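Local coordinates for SusD superfamily protein (Bacteroides thetaiotaomicron, PDB 3MCX), which is of unknown function but, as a SusD-family outer-membrane protein that binds zinc, probably takes part in capturing glycans at the cell surface, at residues Gln237-Glu242 / Gln253-Phe258; Arg355-Tyr360 / Arg411-Gly416. All blocks are in the same frame, centred on the assembly; numbering follows the deposited sequence.

How the contacts relate
Contact 1 includes the start of strand 256-260, contact 2 the end of its partner strand 351-355 and the first turn of helix 356-370. Contact 1 is the more peripheral, about 18 Å between its centre and that of the chain, and partly buried; it joins a loop to the turn before strand 256-260 by one backbone bond, three bonds between side chain and main chain, and a glutamate laid over a tyrosine ring. Contact 2, about 11 Å between the corresponding centres, is buried and sets one helix end against another through an arginine-glutamate salt bridge flanked by leucine. The two meet at E255, whose OE1 hydrogen-bonds S357 and salt-bridges R355, while its O accepts L356 N.

Contact 1: Gln237-Glu242 / Gln253-Phe258; sequences QLYSYE and QSESLF
Y239 and E255 carry this contact by lying flat on each other. The tyrosine's CG stands anti to its own carbonyl carbon (chi1 -57°), which swings the ring back over 253-258. E255 takes the same first torsion and then runs extended, so that its CG sits 3.4 Å from the centroid of the Y239 ring, a CH-pi contact over one face. From there the carboxylate runs out over the CD2 side of the ring, nearly parallel to it, the planes 14° apart, and its OE2 accepts the backbone N of Y239 at 2.8 Å through the anti lone pair. At the other end of the ring, Y239 OH receives the backbone N of E255 at 3.2 Å, so each residue bonds the main chain of the other. An alanine in place of Y239 would remove the ring and the hydroxyl, and would probably loosen the packing around E255 CG and cost E255 N this partner, although the carboxylate keeps its other bonds. Beside this pair, S254 holds its OG in the crowded position between N and carbonyl carbon and donates to Q237 O at 2.8 Å; Q237 N returns a bond to S254 O at 3.0 Å. A type I turn from Q253 to S256, closed by S256 N to Q253 O, presents these groups together. R388 salt-bridges E255 OE2, and R355 and S357 share its OE1. L238 leans on helix 356-370. After the turn, 253-258 enters strand 256-260, where L257 and F258 form a classic bulge opposite I354 of antiparallel strand 351-355, with L257 packed against helix 201-214.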
loop_
_atom_site.group_PDB
_atom_site.type_symbol
_atom_site.label_atom_id
_atom_site.label_comp_id
_atom_site.label_asym_id
_atom_site.label_seq_id
_atom_site.Cartn_x
_atom_site.Cartn_y
_atom_site.Cartn_z
ATOM N N GLN A 237 -2.669 11.833 -15.831
ATOM C CA GLN A 237 -3.378 13.090 -15.527
ATOM C C GLN A 237 -4.094 12.953 -14.197
ATOM O O GLN A 237 -4.748 11.932 -13.967
ATOM C CB GLN A 237 -4.480 13.378 -16.578
ATOM C CG GLN A 237 -4.055 13.955 -17.892
ATOM C CD GLN A 237 -5.250 14.347 -18.747
ATOM O OE1 GLN A 237 -6.407 14.351 -18.280
ATOM N NE2 GLN A 237 -4.988 14.679 -20.003
ATOM N N LEU A 238 -4.032 13.978 -13.344
ATOM C CA LEU A 238 -4.834 14.010 -12.122
ATOM C C LEU A 238 -6.336 14.037 -12.483
ATOM O O LEU A 238 -6.744 14.668 -13.480
ATOM C CB LEU A 238 -4.474 15.249 -11.268
ATOM C CG LEU A 238 -3.103 15.220 -10.610
ATOM C CD1 LEU A 238 -2.865 16.561 -9.952
ATOM C CD2 LEU A 238 -2.966 14.075 -9.586
ATOM N N TYR A 239 -7.139 13.345 -11.686
ATOM C CA TYR A 239 -8.599 13.376 -11.870
ATOM C C TYR A 239 -9.148 14.752 -11.570
ATOM O O TYR A 239 -8.766 15.386 -10.584
ATOM C CB TYR A 239 -9.315 12.345 -10.985
ATOM C CG TYR A 239 -8.805 10.928 -11.242
ATOM C CD1 TYR A 239 -8.656 10.446 -12.542
ATOM C CD2 TYR A 239 -8.481 10.103 -10.200
ATOM C CE1 TYR A 239 -8.184 9.177 -12.775
ATOM C CE2 TYR A 239 -7.970 8.822 -10.412
ATOM C CZ TYR A 239 -7.845 8.374 -11.729
ATOM O OH TYR A 239 -7.311 7.138 -12.020
ATOM N N SER A 240 -10.065 15.200 -12.411
ATOM C CA SER A 240 -10.814 16.444 -12.159
ATOM C C SER A 240 -11.864 16.178 -11.083
ATOM O O SER A 240 -12.229 15.030 -10.794
ATOM C CB SER A 240 -11.535 16.919 -13.412
ATOM O OG SER A 240 -12.577 16.011 -13.751
ATOM N N TYR A 241 -12.402 17.256 -10.534
ATOM C CA TYR A 241 -13.500 17.179 -9.574
ATOM C C TYR A 241 -14.709 16.476 -10.208
ATOM O O TYR A 241 -15.389 15.652 -9.565
ATOM C CB TYR A 241 -13.852 18.602 -9.161
ATOM C CG TYR A 241 -14.884 18.740 -8.073
ATOM C CD1 TYR A 241 -16.230 18.650 -8.352
ATOM C CD2 TYR A 241 -14.499 18.988 -6.771
ATOM C CE1 TYR A 241 -17.175 18.791 -7.340
ATOM C CE2 TYR A 241 -15.430 19.132 -5.765
ATOM C CZ TYR A 241 -16.746 19.031 -6.047
ATOM O OH TYR A 241 -17.654 19.155 -5.019
ATOM N N GLU A 242 -14.941 16.793 -11.480
ATOM C CA GLU A 242 -16.089 16.282 -12.225
ATOM C C GLU A 242 -15.977 14.775 -12.465
ATOM O O GLU A 242 -16.964 14.056 -12.362
ATOM C CB GLU A 242 -16.222 17.040 -13.541
ATOM C CG GLU A 242 -16.645 18.480 -13.338
ATOM C CD GLU A 242 -15.508 19.500 -13.008
ATOM O OE1 GLU A 242 -14.265 19.186 -12.901
ATOM O OE2 GLU A 242 -15.923 20.692 -12.870
ATOM N N GLN A 253 -7.367 3.948 -15.167
ATOM C CA GLN A 253 -7.757 5.348 -15.321
ATOM C C GLN A 253 -6.501 6.218 -15.240
ATOM O O GLN A 253 -5.424 5.736 -14.943
ATOM C CB GLN A 253 -8.834 5.699 -14.287
ATOM C CG GLN A 253 -10.115 4.875 -14.501
ATOM C CD GLN A 253 -10.761 5.152 -15.860
ATOM O OE1 GLN A 253 -11.309 6.229 -16.075
ATOM N NE2 GLN A 253 -10.663 4.195 -16.814
ATOM N N SER A 254 -6.667 7.503 -15.532
ATOM C CA SER A 254 -5.552 8.372 -15.886
ATOM C C SER A 254 -4.514 8.626 -14.797
ATOM O O SER A 254 -3.405 9.041 -15.125
ATOM C CB SER A 254 -6.068 9.716 -16.423
ATOM O OG SER A 254 -6.673 10.487 -15.396
ATOM N N GLU A 255 -4.841 8.392 -13.533
ATOM C CA GLU A 255 -3.847 8.561 -12.494
ATOM C C GLU A 255 -3.057 7.291 -12.228
ATOM O O GLU A 255 -2.019 7.337 -11.576
ATOM C CB GLU A 255 -4.489 8.990 -11.169
ATOM C CG GLU A 255 -5.037 10.413 -11.123
ATOM C CD GLU A 255 -5.195 10.952 -9.690
ATOM O OE1 GLU A 255 -4.652 10.353 -8.710
ATOM O OE2 GLU A 255 -5.875 11.992 -9.566
ATOM N N SER A 256 -3.566 6.138 -12.668
ATOM C CA SER A 256 -2.990 4.850 -12.274
ATOM C C SER A 256 -1.617 4.632 -12.882
ATOM O O SER A 256 -1.494 4.653 -14.116
ATOM C CB SER A 256 -3.911 3.725 -12.741
ATOM O OG SER A 256 -3.378 2.491 -12.321
ATOM N N LEU A 257 -0.598 4.440 -12.046
ATOM C CA LEU A 257 0.764 4.258 -12.552
ATOM C C LEU A 257 1.163 2.783 -12.608
ATOM O O LEU A 257 1.878 2.368 -13.515
ATOM C CB LEU A 257 1.741 5.061 -11.713
ATOM C CG LEU A 257 1.601 6.579 -11.812
ATOM C CD1 LEU A 257 2.209 7.240 -10.575
ATOM C CD2 LEU A 257 2.300 7.104 -13.042
ATOM N N PHE A 258 0.728 2.006 -11.630
ATOM C CA PHE A 258 0.903 0.542 -11.633
ATOM C C PHE A 258 -0.345 -0.035 -10.995
ATOM O O PHE A 258 -0.701 0.312 -9.890
ATOM C CB PHE A 258 2.169 0.157 -10.886
ATOM C CG PHE A 258 2.375 -1.340 -10.667
ATOM C CD1 PHE A 258 2.016 -2.280 -11.625
ATOM C CD2 PHE A 258 2.977 -1.780 -9.509
ATOM C CE1 PHE A 258 2.236 -3.649 -11.393
ATOM C CE2 PHE A 258 3.203 -3.171 -9.293
ATOM C CZ PHE A 258 2.802 -4.073 -10.224
#

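Contact 2: Arg355-Tyr360 / Arg411-Gly416; sequences RLSEVY and RKELVG
R355 and E413 meet end-on, with both terminal nitrogens of the guanidinium closing on one oxygen. R355 starts in the crowded position, CG between its backbone N and carbonyl carbon, then runs extended to NE, which carries the charged group across to 411-416. E413 sets out with CG anti to its backbone N and bends at chi2 (56°), turning OE2 into the guanidinium plane. NH1 and NH2 each lie 2.9 Å from E413 OE2, on the side of its anti lone pair. Two donors converge on one atom, so both bonds are bent; the guanidinium and carboxylate planes stand 65° apart, not paired flat. S357 packs against the acid, its CB 3.8 Å from E413 CG, while its OG is hydrogen-bonded to E255. L414 contributes a hydrophobic flank: its CD1 comes 4.2 Å from E358 CG, the two side chains crossing at about a right angle, while CD2 touches the R355 NH2 end at 4.0 Å. Charges are shared widely: E413 OE1 salt-bridges R309 and R388, Y244 OH hydrogen-bonds OE2, and R355 also pairs with E255 and E417, a setting likely to keep the buried acid ionised. R355 is the N-cap residue of helix 356-370, and E413 lies near the end of helix 403-414. The result is a buried salt-bridge network tying two helix ends together in the helix-rich core of this SusD-family, TPR-clan protein.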
loop_
_atom_site.group_PDB
_atom_site.type_symbol
_atom_site.label_atom_id
_atom_site.label_comp_id
_atom_site.label_asym_id
_atom_site.label_seq_id
_atom_site.Cartn_x
_atom_site.Cartn_y
_atom_site.Cartn_z
ATOM N N ARG A 355 -0.723 5.565 -7.627
ATOM C CA ARG A 355 -1.300 6.498 -8.579
ATOM C C ARG A 355 -0.783 7.929 -8.379
ATOM O O ARG A 355 -0.141 8.272 -7.384
ATOM C CB ARG A 355 -2.822 6.445 -8.548
ATOM C CG ARG A 355 -3.450 6.923 -7.294
ATOM C CD ARG A 355 -4.971 6.785 -7.384
ATOM N NE ARG A 355 -5.634 7.099 -6.112
ATOM C CZ ARG A 355 -6.101 8.290 -5.708
ATOM N NH1 ARG A 355 -6.156 9.345 -6.517
ATOM N NH2 ARG A 355 -6.599 8.406 -4.494
ATOM N N LEU A 356 -1.061 8.751 -9.377
ATOM C CA LEU A 356 -0.439 10.050 -9.476
ATOM C C LEU A 356 -0.726 10.941 -8.257
ATOM O O LEU A 356 0.141 11.716 -7.876
ATOM C CB LEU A 356 -0.878 10.717 -10.776
ATOM C CG LEU A 356 -0.093 11.923 -11.271
ATOM C CD1 LEU A 356 1.406 11.583 -11.460
ATOM C CD2 LEU A 356 -0.707 12.524 -12.539
ATOM N N SER A 357 -1.934 10.903 -7.681
ATOM C CA SER A 357 -2.204 11.775 -6.519
ATOM C C SER A 357 -1.186 11.524 -5.392
ATOM O O SER A 357 -0.752 12.486 -4.722
ATOM C CB SER A 357 -3.615 11.595 -5.946
ATOM O OG SER A 357 -4.606 12.199 -6.756
ATOM N N GLU A 358 -0.799 10.259 -5.181
ATOM C CA GLU A 358 0.164 9.963 -4.114
ATOM C C GLU A 358 1.496 10.615 -4.439
ATOM O O GLU A 358 2.186 11.101 -3.543
ATOM C CB GLU A 358 0.362 8.461 -3.889
ATOM C CG GLU A 358 1.402 8.181 -2.829
ATOM C CD GLU A 358 1.730 6.719 -2.641
ATOM O OE1 GLU A 358 0.913 5.880 -3.038
ATOM O OE2 GLU A 358 2.818 6.409 -2.119
ATOM N N VAL A 359 1.855 10.596 -5.711
ATOM C CA VAL A 359 3.140 11.140 -6.154
ATOM C C VAL A 359 3.186 12.653 -5.885
ATOM O O VAL A 359 4.180 13.167 -5.388
ATOM C CB VAL A 359 3.426 10.817 -7.646
ATOM C CG1 VAL A 359 4.706 11.488 -8.097
ATOM C CG2 VAL A 359 3.499 9.302 -7.875
ATOM N N TYR A 360 2.111 13.370 -6.210
ATOM C CA TYR A 360 2.031 14.802 -5.904
ATOM C C TYR A 360 2.130 15.047 -4.389
ATOM O O TYR A 360 2.811 15.978 -3.967
ATOM C CB TYR A 360 0.733 15.415 -6.467
ATOM C CG TYR A 360 0.771 15.827 -7.921
ATOM C CD1 TYR A 360 0.810 14.891 -8.955
ATOM C CD2 TYR A 360 0.781 17.169 -8.258
ATOM C CE1 TYR A 360 0.852 15.300 -10.275
ATOM C CE2 TYR A 360 0.810 17.593 -9.572
ATOM C CZ TYR A 360 0.871 16.653 -10.585
ATOM O OH TYR A 360 0.924 17.127 -11.901
ATOM N N ARG A 411 -4.810 11.725 4.156
ATOM C CA ARG A 411 -5.838 10.876 4.771
ATOM C C ARG A 411 -7.124 10.911 3.926
ATOM O O ARG A 411 -7.768 9.874 3.709
ATOM C CB ARG A 411 -6.119 11.289 6.218
ATOM C CG ARG A 411 -4.993 10.818 7.150
ATOM C CD ARG A 411 -5.132 11.495 8.482
ATOM N NE ARG A 411 -6.350 11.099 9.179
ATOM C CZ ARG A 411 -6.844 11.729 10.243
ATOM N NH1 ARG A 411 -6.233 12.813 10.748
ATOM N NH2 ARG A 411 -7.966 11.282 10.822
ATOM N N LYS A 412 -7.497 12.093 3.458
ATOM C CA LYS A 412 -8.709 12.231 2.645
ATOM C C LYS A 412 -8.525 11.526 1.273
ATOM O O LYS A 412 -9.409 10.836 0.797
ATOM C CB LYS A 412 -9.055 13.690 2.408
ATOM C CG LYS A 412 -9.487 14.459 3.658
ATOM C CD LYS A 412 -9.688 15.932 3.367
ATOM C CE LYS A 412 -9.873 16.749 4.631
ATOM N NZ LYS A 412 -10.288 18.158 4.329
ATOM N N GLU A 413 -7.375 11.710 0.643
ATOM C CA GLU A 413 -7.144 11.265 -0.714
ATOM C C GLU A 413 -6.869 9.779 -0.806
ATOM O O GLU A 413 -7.302 9.135 -1.750
ATOM C CB GLU A 413 -5.969 12.042 -1.345
ATOM C CG GLU A 413 -5.766 11.735 -2.835
ATOM C CD GLU A 413 -7.028 12.004 -3.659
ATOM O OE1 GLU A 413 -7.677 13.038 -3.404
ATOM O OE2 GLU A 413 -7.371 11.196 -4.568
ATOM N N LEU A 414 -6.130 9.238 0.154
ATOM C CA LEU A 414 -5.558 7.893 0.032
ATOM C C LEU A 414 -6.205 6.864 0.951
ATOM O O LEU A 414 -5.734 5.742 1.068
ATOM C CB LEU A 414 -4.047 7.952 0.295
ATOM C CG LEU A 414 -3.266 8.866 -0.675
ATOM C CD1 LEU A 414 -1.798 8.972 -0.288
ATOM C CD2 LEU A 414 -3.405 8.352 -2.112
ATOM N N VAL A 415 -7.323 7.246 1.567
ATOM C CA VAL A 415 -8.071 6.305 2.405
ATOM C C VAL A 415 -8.357 5.020 1.619
ATOM O O VAL A 415 -8.796 5.060 0.490
ATOM C CB VAL A 415 -9.393 6.937 2.928
ATOM C CG1 VAL A 415 -10.376 7.290 1.778
ATOM C CG2 VAL A 415 -10.048 6.007 3.964
ATOM N N GLY A 416 -8.062 3.876 2.204
ATOM C CA GLY A 416 -8.341 2.602 1.530
ATOM C C GLY A 416 -7.229 2.102 0.622
ATOM O O GLY A 416 -7.314 1.000 0.103
#